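Local coordinates for protein putative 4-amino-4-deoxychorismate lyase (Thermus thermophilus, PDB 2ZGI) that binds pyridoxal 5'-phosphate and is probably a class-IV aminotransferase-like lyase, perhaps acting on 4-amino-4-deoxychorismate, at residues 21-26 with 82-87; 112-117 with 137-142; 171-176 with 197-202. All coordinates share one frame; numbering follows the deposited sequence.

Interaction 1 (21-26 with 82-87); sequences GASVFT and RFTVGE
Two central strands of a four-stranded antiparallel sheet, 24-31 and 78-86, pair here beside the pyridoxal phosphate site. Val24 faces Val85 and Thr26 faces Phe83 as hydrogen-bonded pairs, each with two reciprocal N-H...O=C bonds; Val24 N reaches Val85 O at 2.9 Å. Phe25 and Thr84 form the non-hydrogen-bonded pair between them, their CA atoms only 4.1 Å apart.

On the Phe25 side, an arginine lies flat on a ring. Phe25 CG sits between its own backbone N and carbonyl carbon (chi1 74°), while Arg82 runs out with CG anti to N and bends at chi3, bringing its guanidinium over one face of the ring. Centres are 4.1 Å apart and planes 13° apart, so the guanidinium is stacked flat on the ring; Arg82 NH1 lies 3.2 Å from Phe25 CD1. Arginine suits the place because it stacks through its face while its N-H groups bond outward: Arg82 NE donates to Thr84 OG1 at 2.7 Å, Arg82 NH2 more weakly to the same oxygen, and a water joins Arg82 NH2, again weakly, to Ser23 OG. Tyr19 of the second subunit makes a cation-pi contact with Arg82.

The other face is mostly apolar, with Val24, Val85 and Phe83 under helix 38-51, but it also carries Thr26. Val24 CG2 packs on Val85 CB at 3.9 Å. Thr26 OG1 bonds to His41 and to Arg44, which binds pyridoxal phosphate, making Thr26 a second-shell residue of the cofactor site in this class-IV aminotransferase fold.

Interaction 2 (112-117 with 137-142); sequences RLTGYR and LEEARK
The first strand and the helix of a beta-alpha-beta unit, formed by strand 111-117, helix 131-142 and strand 147-151, meet through one carboxylate. Glu139 points from the helix toward the strand, CG anti to its backbone N (chi1 -172°) and the chain extended beyond, so that its two oxygens lie among Arg112, Thr114 and Tyr116.

Glu139 OE2 takes the arginine. Arg112 NE donates to it at 3.0 Å, almost straight at 160° and within the guanidinium plane, using the anti lone pair of the oxygen; Arg112 NH2 adds a weak bond to the same atom. Guanidinium and carboxylate planes stand nearly perpendicular, so this salt bridge rests on one oxygen and is not a paired, two-oxygen one. The bend of Arg112 at chi2 (86°) turns its guanidinium to this position, while its CB packs against Ala140 CB at 4.0 Å. A small alanine lets helix and strand come close, the CA atoms of Arg112 and Ala140 being 5.3 Å apart.

In the beta-alpha-beta crossover the helix packs on a face of the sheet and runs back obliquely against strand 112-114, and Thr114, whose CB is 3.7 Å from Glu139 OE2, also binds the third element: its OG1 bonds to Leu149 O of strand 147-151. The same hydroxyl oxygen accepts from Tyr116 N, an ST turn that fixes the corner where the strand is broken at Gly115.

Glu139 OE1 is held by a water that donates to it at 2.5 Å and accepts from Gly115 N at 2.7 Å, tying the helix to the corner. Beside it, Tyr116 CE2 lies 3.4 Å from Glu139 OE1; the same tyrosine packs on Leu135 of the helix and on Asp121 of the second subunit.

Interaction 3 (171-176 with 197-202); sequences GTLYLL and LRVERG
Arg198 leaves its strand with CG anti to the backbone N (chi1 -175°) and bends at chi3 (71°), swinging its guanidinium back over Thr172, while Tyr174 and Glu200 both place CG anti to their carbonyl carbons, so ring and carboxylate run alongside each other. The two strands, 172-176 and 198-202, are neighbours in a parallel pair, linked through helix 183-194 in a beta-alpha-beta crossover, with 198-202 outermost, within this chain, of a mixed sheet. Four backbone bonds join them: Leu173 N donates to Arg198 O at 2.9 Å, Glu200 N to Leu173 O, Leu175 N to Glu200 O at 2.8 Å, and Gly202 N to Leu175 O.

On the face bearing Thr172, Tyr174 and Glu200, Arg198 NH2 comes within 3.4 Å of Thr172 CG2, and Thr172 OG1 lies over one face of the guanidinium and against one face of the Tyr174 ring. Arg198 NH1 and Glu200 OE2 form a salt bridge whose hydrogen bond is weak. Arginine and glutamate suit this strand: Glu200 packs its CB on the tyrosine ring, 3.7 Å from Tyr174 CD1, and Arg198 lays its guanidinium against Thr172, while their charges pair. Glu200 also packs on Arg198 of the third subunit. An alanine in place of Tyr174 would remove the ring and would probably weaken the packing over Glu200 CB and Thr172, as well as the meeting with Phe204.

The opposite face, turned to helix 183-194, carries the branched apolar residues Leu173, Val199 and Leu175, with Arg201 at its end: Leu173 CB lies 4.0 Å from Val199 CG2. Leu175 packs on Ala189 of the helix, and Arg201, salt-bridged to Glu186 there, runs extended from CG to NE, so that its NH1 lies 3.4 Å from Leu175 CD1.

From the N terminus the three contacts come in series, none nested in or crossing another. Interaction 1 closes a 55-residue excursion, about half of it helix, that brings strand 78-86 back beside strand 24-31 in the antiparallel sheet. Interaction 2 spans 19 residues and seats helix 131-142 on strand 111-117. Interaction 3 spans 20 residues, mostly helix 183-194, and adds the strand that is outermost, within this chain, in its mixed sheet. Interactions 1 and 3 lie on opposite sides of the chain's centre, their own centres about 31 Å apart. Interactions 2 and 3 come nearest, about 9 Å between closest atoms, without touching. Interactions 1 and 2 both reach the second subunit.

Interaction 1 (21-26 with 82-87)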
ATOM      1  N   GLY D  21      -6.509  21.689 -11.916  1.00 21.37           N
ATOM      2  CA  GLY D  21      -6.740  22.096 -10.526  1.00 22.04           C
ATOM      3  C   GLY D  21      -5.594  22.964 -10.023  1.00 21.73           C
ATOM      4  O   GLY D  21      -5.229  22.902  -8.848  1.00 20.02           O
ATOM      5  N   ALA D  22      -5.015  23.785 -10.903  1.00 22.47           N
ATOM      6  CA  ALA D  22      -3.792  24.514 -10.519  1.00 23.01           C
ATOM      7  C   ALA D  22      -4.125  25.807  -9.774  1.00 23.81           C
ATOM      8  O   ALA D  22      -4.132  26.909 -10.354  1.00 24.38           O
ATOM      9  CB  ALA D  22      -2.918  24.773 -11.749  1.00 23.07           C
ATOM     10  N   SER D  23      -4.478  25.671  -8.493  1.00 23.46           N
ATOM     11  CA  SER D  23      -4.920  26.800  -7.675  1.00 23.36           C
ATOM     12  C   SER D  23      -4.671  26.498  -6.223  1.00 23.85           C
ATOM     13  O   SER D  23      -4.513  25.314  -5.829  1.00 22.76           O
ATOM     14  CB  SER D  23      -6.419  27.100  -7.899  1.00 23.88           C
ATOM     15  OG  SER D  23      -7.248  25.984  -7.537  1.00 25.71           O
ATOM     16  N   VAL D  24      -4.585  27.562  -5.425  1.00 23.01           N
ATOM     17  CA  VAL D  24      -4.645  27.454  -3.976  1.00 23.46           C
ATOM     18  C   VAL D  24      -5.791  28.319  -3.525  1.00 23.63           C
ATOM     19  O   VAL D  24      -6.232  29.224  -4.262  1.00 24.20           O
ATOM     20  CB  VAL D  24      -3.280  27.836  -3.282  1.00 23.68           C
ATOM     21  CG1 VAL D  24      -2.211  26.906  -3.727  1.00 23.60           C
ATOM     22  CG2 VAL D  24      -2.864  29.274  -3.647  1.00 23.81           C
ATOM     23  N   PHE D  25      -6.315  28.047  -2.335  1.00 23.42           N
ATOM     24  CA  PHE D  25      -7.493  28.755  -1.896  1.00 23.69           C
ATOM     25  C   PHE D  25      -7.555  28.760  -0.387  1.00 23.00           C
ATOM     26  O   PHE D  25      -6.769  28.056   0.286  1.00 23.36           O
ATOM     27  CB  PHE D  25      -8.773  28.140  -2.537  1.00 23.24           C
ATOM     28  CG  PHE D  25      -9.182  26.790  -1.948  1.00 23.43           C
ATOM     29  CD1 PHE D  25     -10.171  26.724  -0.964  1.00 23.32           C
ATOM     30  CD2 PHE D  25      -8.581  25.604  -2.368  1.00 24.68           C
ATOM     31  CE1 PHE D  25     -10.558  25.496  -0.410  1.00 26.75           C
ATOM     32  CE2 PHE D  25      -8.945  24.366  -1.813  1.00 26.20           C
ATOM     33  CZ  PHE D  25      -9.935  24.299  -0.847  1.00 23.25           C
ATOM     34  N   THR D  26      -8.464  29.565   0.152  1.00 22.57           N
ATOM     35  CA  THR D  26      -8.792  29.491   1.553  1.00 23.32           C
ATOM     36  C   THR D  26     -10.257  29.865   1.740  1.00 24.38           C
ATOM     37  O   THR D  26     -10.829  30.604   0.928  1.00 24.99           O
ATOM     38  CB  THR D  26      -7.848  30.372   2.410  1.00 23.22           C
ATOM     39  OG1 THR D  26      -7.980  29.990   3.784  1.00 25.31           O
ATOM     40  CG2 THR D  26      -8.188  31.894   2.256  1.00 19.81           C
ATOM     41  N   ARG D  82     -14.631  32.805   0.170  1.00 25.81           N
ATOM     42  CA  ARG D  82     -13.597  32.021  -0.420  1.00 26.12           C
ATOM     43  C   ARG D  82     -12.690  32.848  -1.314  1.00 25.56           C
ATOM     44  O   ARG D  82     -13.177  33.586  -2.190  1.00 26.72           O
ATOM     45  CB  ARG D  82     -14.259  30.929  -1.224  1.00 26.45           C
ATOM     46  CG  ARG D  82     -13.328  29.839  -1.617  1.00 29.01           C
ATOM     47  CD  ARG D  82     -13.918  29.206  -2.832  1.00 33.92           C
ATOM     48  NE  ARG D  82     -12.839  28.858  -3.701  1.00 38.83           N
ATOM     49  CZ  ARG D  82     -12.251  27.679  -3.672  1.00 36.34           C
ATOM     50  NH1 ARG D  82     -12.712  26.774  -2.832  1.00 36.08           N
ATOM     51  NH2 ARG D  82     -11.245  27.424  -4.484  1.00 31.12           N
ATOM     52  N   PHE D  83     -11.378  32.705  -1.111  1.00 24.86           N
ATOM     53  CA  PHE D  83     -10.372  33.433  -1.867  1.00 24.40           C
ATOM     54  C   PHE D  83      -9.530  32.395  -2.582  1.00 24.79           C
ATOM     55  O   PHE D  83      -9.000  31.504  -1.951  1.00 23.58           O
ATOM     56  CB  PHE D  83      -9.437  34.237  -0.946  1.00 24.85           C
ATOM     57  CG  PHE D  83     -10.094  35.398  -0.216  1.00 26.96           C
ATOM     58  CD1 PHE D  83     -10.949  36.280  -0.873  1.00 30.00           C
ATOM     59  CD2 PHE D  83      -9.755  35.668   1.107  1.00 31.30           C
ATOM     60  CE1 PHE D  83     -11.513  37.370  -0.198  1.00 31.65           C
ATOM     61  CE2 PHE D  83     -10.312  36.774   1.788  1.00 31.16           C
ATOM     62  CZ  PHE D  83     -11.193  37.609   1.131  1.00 30.19           C
ATOM     63  N   THR D  84      -9.405  32.509  -3.898  1.00 24.12           N
ATOM     64  CA  THR D  84      -8.710  31.491  -4.698  1.00 24.51           C
ATOM     65  C   THR D  84      -7.662  32.186  -5.569  1.00 24.84           C
ATOM     66  O   THR D  84      -7.961  33.206  -6.206  1.00 25.88           O
ATOM     67  CB  THR D  84      -9.695  30.695  -5.586  1.00 23.93           C
ATOM     68  OG1 THR D  84     -10.774  30.229  -4.778  1.00 22.89           O
ATOM     69  CG2 THR D  84      -9.014  29.490  -6.262  1.00 23.63           C
ATOM     70  N   VAL D  85      -6.457  31.634  -5.568  1.00 23.88           N
ATOM     71  CA  VAL D  85      -5.359  32.077  -6.406  1.00 23.97           C
ATOM     72  C   VAL D  85      -4.950  31.038  -7.474  1.00 24.77           C
ATOM     73  O   VAL D  85      -4.661  29.866  -7.166  1.00 23.62           O
ATOM     74  CB  VAL D  85      -4.119  32.419  -5.549  1.00 23.92           C
ATOM     75  CG1 VAL D  85      -2.950  32.803  -6.423  1.00 24.06           C
ATOM     76  CG2 VAL D  85      -4.447  33.570  -4.554  1.00 24.08           C
ATOM     77  N   GLY D  86      -4.908  31.483  -8.723  1.00 24.68           N
ATOM     78  CA  GLY D  86      -4.179  30.768  -9.770  1.00 26.19           C
ATOM     79  C   GLY D  86      -3.433  31.806 -10.594  1.00 28.46           C
ATOM     80  O   GLY D  86      -3.579  33.022 -10.343  1.00 28.04           O
ATOM     81  N   GLU D  87      -2.638  31.342 -11.553  1.00 30.35           N
ATOM     82  CA  GLU D  87      -2.030  32.240 -12.562  1.00 32.55           C
ATOM     83  C   GLU D  87      -3.089  33.028 -13.343  1.00 32.80           C
ATOM     84  O   GLU D  87      -3.942  32.440 -14.016  1.00 33.59           O
ATOM     85  CB  GLU D  87      -1.123  31.463 -13.511  1.00 33.17           C
ATOM     86  CG  GLU D  87       0.048  30.764 -12.850  1.00 36.15           C
ATOM     87  CD  GLU D  87       0.963  31.679 -12.001  1.00 41.29           C
ATOM     88  OE1 GLU D  87       0.667  32.878 -11.813  1.00 42.63           O
ATOM     89  OE2 GLU D  87       2.002  31.174 -11.511  1.00 44.91           O
TER
HETATM   90  O   HOH W   1      -2.931  28.339 -12.195  1.00 27.87           O
HETATM   91  O   HOH W   2      -9.553  25.709  -5.826  1.00 22.32           O

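Interaction 2 (112-117 with 137-142)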
ATOM      1  N   ARG D 112     -16.028   8.666   9.474  1.00 29.66           N
ATOM      2  CA  ARG D 112     -15.686   7.446   8.817  1.00 29.63           C
ATOM      3  C   ARG D 112     -14.202   7.542   8.429  1.00 29.91           C
ATOM      4  O   ARG D 112     -13.768   8.500   7.755  1.00 28.83           O
ATOM      5  CB  ARG D 112     -16.551   7.307   7.570  1.00 29.50           C
ATOM      6  CG  ARG D 112     -16.014   6.368   6.537  1.00 29.58           C
ATOM      7  CD  ARG D 112     -16.447   4.933   6.823  1.00 33.27           C
ATOM      8  NE  ARG D 112     -16.263   4.072   5.653  1.00 36.07           N
ATOM      9  CZ  ARG D 112     -16.610   2.785   5.614  1.00 38.38           C
ATOM     10  NH1 ARG D 112     -17.204   2.219   6.660  1.00 37.16           N
ATOM     11  NH2 ARG D 112     -16.380   2.073   4.524  1.00 38.97           N
ATOM     12  N   LEU D 113     -13.420   6.561   8.860  1.00 29.43           N
ATOM     13  CA  LEU D 113     -12.052   6.445   8.362  1.00 29.00           C
ATOM     14  C   LEU D 113     -12.084   5.844   6.960  1.00 28.40           C
ATOM     15  O   LEU D 113     -12.664   4.767   6.754  1.00 28.34           O
ATOM     16  CB  LEU D 113     -11.208   5.572   9.307  1.00 30.00           C
ATOM     17  CG  LEU D 113      -9.819   5.167   8.821  1.00 29.94           C
ATOM     18  CD1 LEU D 113      -8.964   6.403   8.631  1.00 32.89           C
ATOM     19  CD2 LEU D 113      -9.168   4.177   9.810  1.00 32.69           C
ATOM     20  N   THR D 114     -11.494   6.527   5.980  1.00 26.34           N
ATOM     21  CA  THR D 114     -11.508   5.989   4.621  1.00 25.21           C
ATOM     22  C   THR D 114     -10.134   5.437   4.261  1.00 24.37           C
ATOM     23  O   THR D 114      -9.191   5.602   5.016  1.00 23.75           O
ATOM     24  CB  THR D 114     -11.961   7.048   3.581  1.00 26.42           C
ATOM     25  OG1 THR D 114     -10.851   7.917   3.245  1.00 24.00           O
ATOM     26  CG2 THR D 114     -13.150   7.879   4.109  1.00 25.33           C
ATOM     27  N   GLY D 115     -10.030   4.802   3.108  1.00 24.19           N
ATOM     28  CA  GLY D 115      -8.733   4.377   2.559  1.00 25.12           C
ATOM     29  C   GLY D 115      -8.090   5.400   1.622  1.00 24.80           C
ATOM     30  O   GLY D 115      -6.996   5.159   1.088  1.00 24.90           O
ATOM     31  N   TYR D 116      -8.751   6.545   1.404  1.00 25.15           N
ATOM     32  CA  TYR D 116      -8.171   7.592   0.565  1.00 25.10           C
ATOM     33  C   TYR D 116      -6.960   8.234   1.215  1.00 25.53           C
ATOM     34  O   TYR D 116      -6.940   8.470   2.425  1.00 25.87           O
ATOM     35  CB  TYR D 116      -9.210   8.664   0.196  1.00 24.90           C
ATOM     36  CG  TYR D 116     -10.271   8.090  -0.706  1.00 23.58           C
ATOM     37  CD1 TYR D 116      -9.976   7.775  -2.032  1.00 26.01           C
ATOM     38  CD2 TYR D 116     -11.548   7.798  -0.213  1.00 26.41           C
ATOM     39  CE1 TYR D 116     -10.944   7.221  -2.878  1.00 27.03           C
ATOM     40  CE2 TYR D 116     -12.535   7.245  -1.052  1.00 26.12           C
ATOM     41  CZ  TYR D 116     -12.211   6.945  -2.374  1.00 26.95           C
ATOM     42  OH  TYR D 116     -13.159   6.392  -3.204  1.00 28.79           O
ATOM     43  N   ARG D 117      -5.964   8.527   0.390  1.00 25.57           N
ATOM     44  CA  ARG D 117      -4.730   9.181   0.842  1.00 26.70           C
ATOM     45  C   ARG D 117      -4.678  10.648   0.381  1.00 27.07           C
ATOM     46  O   ARG D 117      -5.216  10.987  -0.688  1.00 27.37           O
ATOM     47  CB  ARG D 117      -3.495   8.457   0.262  1.00 25.77           C
ATOM     48  CG  ARG D 117      -2.993   7.255   1.091  1.00 25.65           C
ATOM     49  CD  ARG D 117      -3.983   6.122   1.170  1.00 25.65           C
ATOM     50  NE  ARG D 117      -4.293   5.562  -0.143  1.00 23.63           N
ATOM     51  CZ  ARG D 117      -3.597   4.601  -0.752  1.00 26.01           C
ATOM     52  NH1 ARG D 117      -2.508   4.108  -0.198  1.00 27.18           N
ATOM     53  NH2 ARG D 117      -3.959   4.177  -1.960  1.00 27.17           N
ATOM     54  N   LEU D 137     -15.169  12.474   1.516  1.00 25.45           N
ATOM     55  CA  LEU D 137     -16.439  12.955   2.071  1.00 24.92           C
ATOM     56  C   LEU D 137     -17.622  12.176   1.470  1.00 25.19           C
ATOM     57  O   LEU D 137     -18.577  11.854   2.182  1.00 24.31           O
ATOM     58  CB  LEU D 137     -16.623  14.463   1.833  1.00 26.14           C
ATOM     59  CG  LEU D 137     -17.954  15.079   2.325  1.00 24.09           C
ATOM     60  CD1 LEU D 137     -18.127  14.941   3.854  1.00 27.12           C
ATOM     61  CD2 LEU D 137     -18.086  16.543   1.902  1.00 26.90           C
ATOM     62  N   GLU D 138     -17.556  11.880   0.175  1.00 26.12           N
ATOM     63  CA  GLU D 138     -18.623  11.091  -0.480  1.00 27.73           C
ATOM     64  C   GLU D 138     -18.794   9.717   0.185  1.00 27.40           C
ATOM     65  O   GLU D 138     -19.909   9.308   0.494  1.00 26.70           O
ATOM     66  CB  GLU D 138     -18.424  10.979  -1.993  1.00 27.75           C
ATOM     67  CG  GLU D 138     -18.740  12.286  -2.754  1.00 32.92           C
ATOM     68  CD  GLU D 138     -18.189  12.356  -4.193  1.00 38.93           C
ATOM     69  OE1 GLU D 138     -17.797  11.302  -4.758  1.00 44.08           O
ATOM     70  OE2 GLU D 138     -18.163  13.482  -4.760  1.00 40.20           O
ATOM     71  N   GLU D 139     -17.681   9.039   0.448  1.00 27.02           N
ATOM     72  CA  GLU D 139     -17.720   7.797   1.202  1.00 27.19           C
ATOM     73  C   GLU D 139     -18.312   7.950   2.606  1.00 27.54           C
ATOM     74  O   GLU D 139     -19.186   7.150   3.021  1.00 27.01           O
ATOM     75  CB  GLU D 139     -16.334   7.132   1.240  1.00 27.64           C
ATOM     76  CG  GLU D 139     -16.377   5.715   1.855  1.00 27.76           C
ATOM     77  CD  GLU D 139     -15.000   5.129   2.071  1.00 26.72           C
ATOM     78  OE1 GLU D 139     -14.215   5.158   1.110  1.00 26.99           O
ATOM     79  OE2 GLU D 139     -14.708   4.660   3.203  1.00 28.98           O
ATOM     80  N   ALA D 140     -17.884   8.975   3.340  1.00 26.80           N
ATOM     81  CA  ALA D 140     -18.398   9.198   4.672  1.00 27.42           C
ATOM     82  C   ALA D 140     -19.924   9.365   4.685  1.00 28.59           C
ATOM     83  O   ALA D 140     -20.645   8.759   5.509  1.00 27.78           O
ATOM     84  CB  ALA D 140     -17.716  10.407   5.319  1.00 27.28           C
ATOM     85  N   ARG D 141     -20.407  10.209   3.780  1.00 29.12           N
ATOM     86  CA  ARG D 141     -21.827  10.518   3.710  1.00 30.60           C
ATOM     87  C   ARG D 141     -22.637   9.290   3.279  1.00 30.90           C
ATOM     88  O   ARG D 141     -23.714   9.053   3.813  1.00 31.22           O
ATOM     89  CB  ARG D 141     -22.067  11.723   2.780  1.00 30.27           C
ATOM     90  CG  ARG D 141     -21.654  13.047   3.426  1.00 30.72           C
ATOM     91  CD  ARG D 141     -22.111  14.256   2.612  1.00 28.99           C
ATOM     92  NE  ARG D 141     -21.733  15.511   3.262  1.00 29.86           N
ATOM     93  CZ  ARG D 141     -21.954  16.717   2.739  1.00 32.17           C
ATOM     94  NH1 ARG D 141     -22.548  16.823   1.546  1.00 33.08           N
ATOM     95  NH2 ARG D 141     -21.578  17.809   3.398  1.00 30.92           N
ATOM     96  N   LYS D 142     -22.127   8.522   2.321  1.00 31.82           N
ATOM     97  CA  LYS D 142     -22.754   7.234   1.982  1.00 33.77           C
ATOM     98  C   LYS D 142     -22.979   6.368   3.239  1.00 34.14           C
ATOM     99  O   LYS D 142     -24.042   5.755   3.389  1.00 33.98           O
ATOM    100  CB  LYS D 142     -21.952   6.470   0.937  1.00 34.02           C
ATOM    101  CG  LYS D 142     -22.688   5.254   0.390  1.00 36.77           C
ATOM    102  CD  LYS D 142     -21.942   4.642  -0.784  1.00 41.77           C
ATOM    103  CE  LYS D 142     -22.624   3.350  -1.260  1.00 44.20           C
ATOM    104  NZ  LYS D 142     -22.073   2.912  -2.589  1.00 46.53           N
TER
HETATM  105  O   HOH W   3     -11.929   4.074   1.265  1.00 28.83           O

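Interaction 3 (171-176 with 197-202)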
ATOM      1  N   GLY D 171      -5.641  14.547  29.776  1.00 49.32           N
ATOM      2  CA  GLY D 171      -5.671  16.007  29.854  1.00 47.62           C
ATOM      3  C   GLY D 171      -4.852  16.692  28.781  1.00 46.57           C
ATOM      4  O   GLY D 171      -4.483  17.869  28.922  1.00 47.01           O
ATOM      5  N   THR D 172      -4.588  15.953  27.704  1.00 45.05           N
ATOM      6  CA  THR D 172      -3.769  16.458  26.609  0.50 44.27           C
ATOM      7  C   THR D 172      -4.506  16.425  25.263  1.00 43.39           C
ATOM      8  O   THR D 172      -5.204  15.456  24.931  1.00 43.05           O
ATOM      9  CB  THR D 172      -2.408  15.717  26.540  0.50 44.38           C
ATOM     10  OG1 THR D 172      -1.855  15.796  25.219  0.50 44.29           O
ATOM     11  CG2 THR D 172      -2.590  14.276  26.913  0.50 44.71           C
ATOM     12  N   LEU D 173      -4.363  17.510  24.515  1.00 42.20           N
ATOM     13  CA  LEU D 173      -4.927  17.631  23.175  1.00 40.02           C
ATOM     14  C   LEU D 173      -3.819  17.412  22.161  1.00 38.66           C
ATOM     15  O   LEU D 173      -2.815  18.130  22.151  1.00 39.20           O
ATOM     16  CB  LEU D 173      -5.546  19.019  22.989  1.00 39.70           C
ATOM     17  CG  LEU D 173      -6.269  19.358  21.682  1.00 39.66           C
ATOM     18  CD1 LEU D 173      -7.659  18.747  21.621  1.00 37.77           C
ATOM     19  CD2 LEU D 173      -6.330  20.871  21.544  1.00 39.29           C
ATOM     20  N   TYR D 174      -4.006  16.412  21.309  1.00 37.16           N
ATOM     21  CA  TYR D 174      -3.077  16.104  20.232  1.00 35.50           C
ATOM     22  C   TYR D 174      -3.560  16.639  18.895  1.00 34.31           C
ATOM     23  O   TYR D 174      -4.722  16.449  18.522  1.00 33.23           O
ATOM     24  CB  TYR D 174      -2.893  14.595  20.113  1.00 35.60           C
ATOM     25  CG  TYR D 174      -2.425  13.981  21.407  1.00 37.84           C
ATOM     26  CD1 TYR D 174      -1.063  13.936  21.725  1.00 38.51           C
ATOM     27  CD2 TYR D 174      -3.345  13.473  22.332  1.00 39.10           C
ATOM     28  CE1 TYR D 174      -0.625  13.366  22.926  1.00 40.21           C
ATOM     29  CE2 TYR D 174      -2.917  12.901  23.538  1.00 41.65           C
ATOM     30  CZ  TYR D 174      -1.556  12.858  23.826  1.00 42.42           C
ATOM     31  OH  TYR D 174      -1.132  12.296  25.016  1.00 44.67           O
ATOM     32  N   LEU D 175      -2.666  17.311  18.186  1.00 33.28           N
ATOM     33  CA  LEU D 175      -2.931  17.700  16.805  1.00 33.07           C
ATOM     34  C   LEU D 175      -2.283  16.678  15.885  1.00 32.83           C
ATOM     35  O   LEU D 175      -1.070  16.386  15.982  1.00 31.96           O
ATOM     36  CB  LEU D 175      -2.418  19.114  16.504  1.00 33.64           C
ATOM     37  CG  LEU D 175      -2.628  20.228  17.546  1.00 34.49           C
ATOM     38  CD1 LEU D 175      -2.386  21.587  16.884  1.00 35.41           C
ATOM     39  CD2 LEU D 175      -4.005  20.193  18.240  1.00 33.52           C
ATOM     40  N   LEU D 176      -3.099  16.105  15.002  1.00 32.03           N
ATOM     41  CA  LEU D 176      -2.647  14.999  14.170  1.00 31.62           C
ATOM     42  C   LEU D 176      -1.845  15.577  13.014  1.00 31.93           C
ATOM     43  O   LEU D 176      -2.374  16.406  12.257  1.00 31.91           O
ATOM     44  CB  LEU D 176      -3.843  14.184  13.643  1.00 31.79           C
ATOM     45  CG  LEU D 176      -4.383  13.027  14.500  1.00 31.93           C
ATOM     46  CD1 LEU D 176      -4.725  13.461  15.913  1.00 31.58           C
ATOM     47  CD2 LEU D 176      -5.609  12.424  13.843  1.00 32.58           C
ATOM     48  N   LEU D 197      -4.623  23.219  29.502  1.00 47.69           N
ATOM     49  CA  LEU D 197      -4.480  21.930  28.831  1.00 47.13           C
ATOM     50  C   LEU D 197      -3.137  21.871  28.128  1.00 46.52           C
ATOM     51  O   LEU D 197      -2.652  22.879  27.595  1.00 46.27           O
ATOM     52  CB  LEU D 197      -5.613  21.670  27.836  1.00 47.13           C
ATOM     53  CG  LEU D 197      -7.050  21.578  28.356  1.00 47.28           C
ATOM     54  CD1 LEU D 197      -8.011  21.572  27.193  1.00 47.67           C
ATOM     55  CD2 LEU D 197      -7.255  20.335  29.209  1.00 47.87           C
ATOM     56  N   ARG D 198      -2.537  20.688  28.157  1.00 46.00           N
ATOM     57  CA  ARG D 198      -1.298  20.415  27.451  1.00 46.23           C
ATOM     58  C   ARG D 198      -1.629  20.082  26.001  1.00 44.97           C
ATOM     59  O   ARG D 198      -2.693  19.527  25.713  1.00 44.65           O
ATOM     60  CB  ARG D 198      -0.570  19.236  28.108  1.00 47.02           C
ATOM     61  CG  ARG D 198       0.804  18.912  27.527  1.00 49.96           C
ATOM     62  CD  ARG D 198       1.481  17.799  28.326  1.00 55.50           C
ATOM     63  NE  ARG D 198       0.852  16.493  28.114  1.00 58.39           N
ATOM     64  CZ  ARG D 198       1.422  15.482  27.458  1.00 60.74           C
ATOM     65  NH1 ARG D 198       2.643  15.619  26.949  1.00 61.55           N
ATOM     66  NH2 ARG D 198       0.776  14.326  27.315  1.00 61.45           N
ATOM     67  N   VAL D 199      -0.719  20.433  25.096  1.00 44.25           N
ATOM     68  CA  VAL D 199      -0.920  20.215  23.668  1.00 43.34           C
ATOM     69  C   VAL D 199       0.327  19.601  23.022  1.00 43.18           C
ATOM     70  O   VAL D 199       1.445  20.131  23.143  1.00 43.91           O
ATOM     71  CB  VAL D 199      -1.341  21.530  22.943  1.00 43.30           C
ATOM     72  CG1 VAL D 199      -1.174  21.409  21.420  1.00 42.94           C
ATOM     73  CG2 VAL D 199      -2.772  21.877  23.289  1.00 43.33           C
ATOM     74  N   GLU D 200       0.131  18.476  22.351  1.00 42.33           N
ATOM     75  CA  GLU D 200       1.197  17.817  21.603  1.00 41.73           C
ATOM     76  C   GLU D 200       0.792  17.574  20.155  1.00 40.54           C
ATOM     77  O   GLU D 200      -0.387  17.400  19.869  1.00 39.36           O
ATOM     78  CB  GLU D 200       1.518  16.469  22.229  1.00 42.36           C
ATOM     79  CG  GLU D 200       2.150  16.534  23.609  1.00 45.64           C
ATOM     80  CD  GLU D 200       2.922  15.266  23.907  1.00 49.99           C
ATOM     81  OE1 GLU D 200       4.063  15.132  23.386  1.00 51.42           O
ATOM     82  OE2 GLU D 200       2.383  14.396  24.643  1.00 50.55           O
ATOM     83  N   ARG D 201       1.791  17.515  19.272  1.00 39.33           N
ATOM     84  CA  ARG D 201       1.622  17.203  17.846  1.00 38.92           C
ATOM     85  C   ARG D 201       2.260  15.843  17.596  1.00 38.23           C
ATOM     86  O   ARG D 201       3.317  15.551  18.162  1.00 37.83           O
ATOM     87  CB  ARG D 201       2.328  18.254  16.979  1.00 38.74           C
ATOM     88  CG  ARG D 201       1.941  19.695  17.316  1.00 40.31           C
ATOM     89  CD  ARG D 201       2.814  20.709  16.598  1.00 43.19           C
ATOM     90  NE  ARG D 201       2.435  22.073  16.974  1.00 46.32           N
ATOM     91  CZ  ARG D 201       1.427  22.758  16.428  1.00 46.27           C
ATOM     92  NH1 ARG D 201       0.687  22.224  15.460  1.00 44.20           N
ATOM     93  NH2 ARG D 201       1.168  23.993  16.850  1.00 47.89           N
ATOM     94  N   GLY D 202       1.628  15.016  16.762  1.00 37.18           N
ATOM     95  CA  GLY D 202       2.217  13.719  16.390  1.00 35.72           C
ATOM     96  C   GLY D 202       1.607  13.082  15.165  1.00 34.60           C
ATOM     97  O   GLY D 202       0.584  13.550  14.652  1.00 34.46           O
TER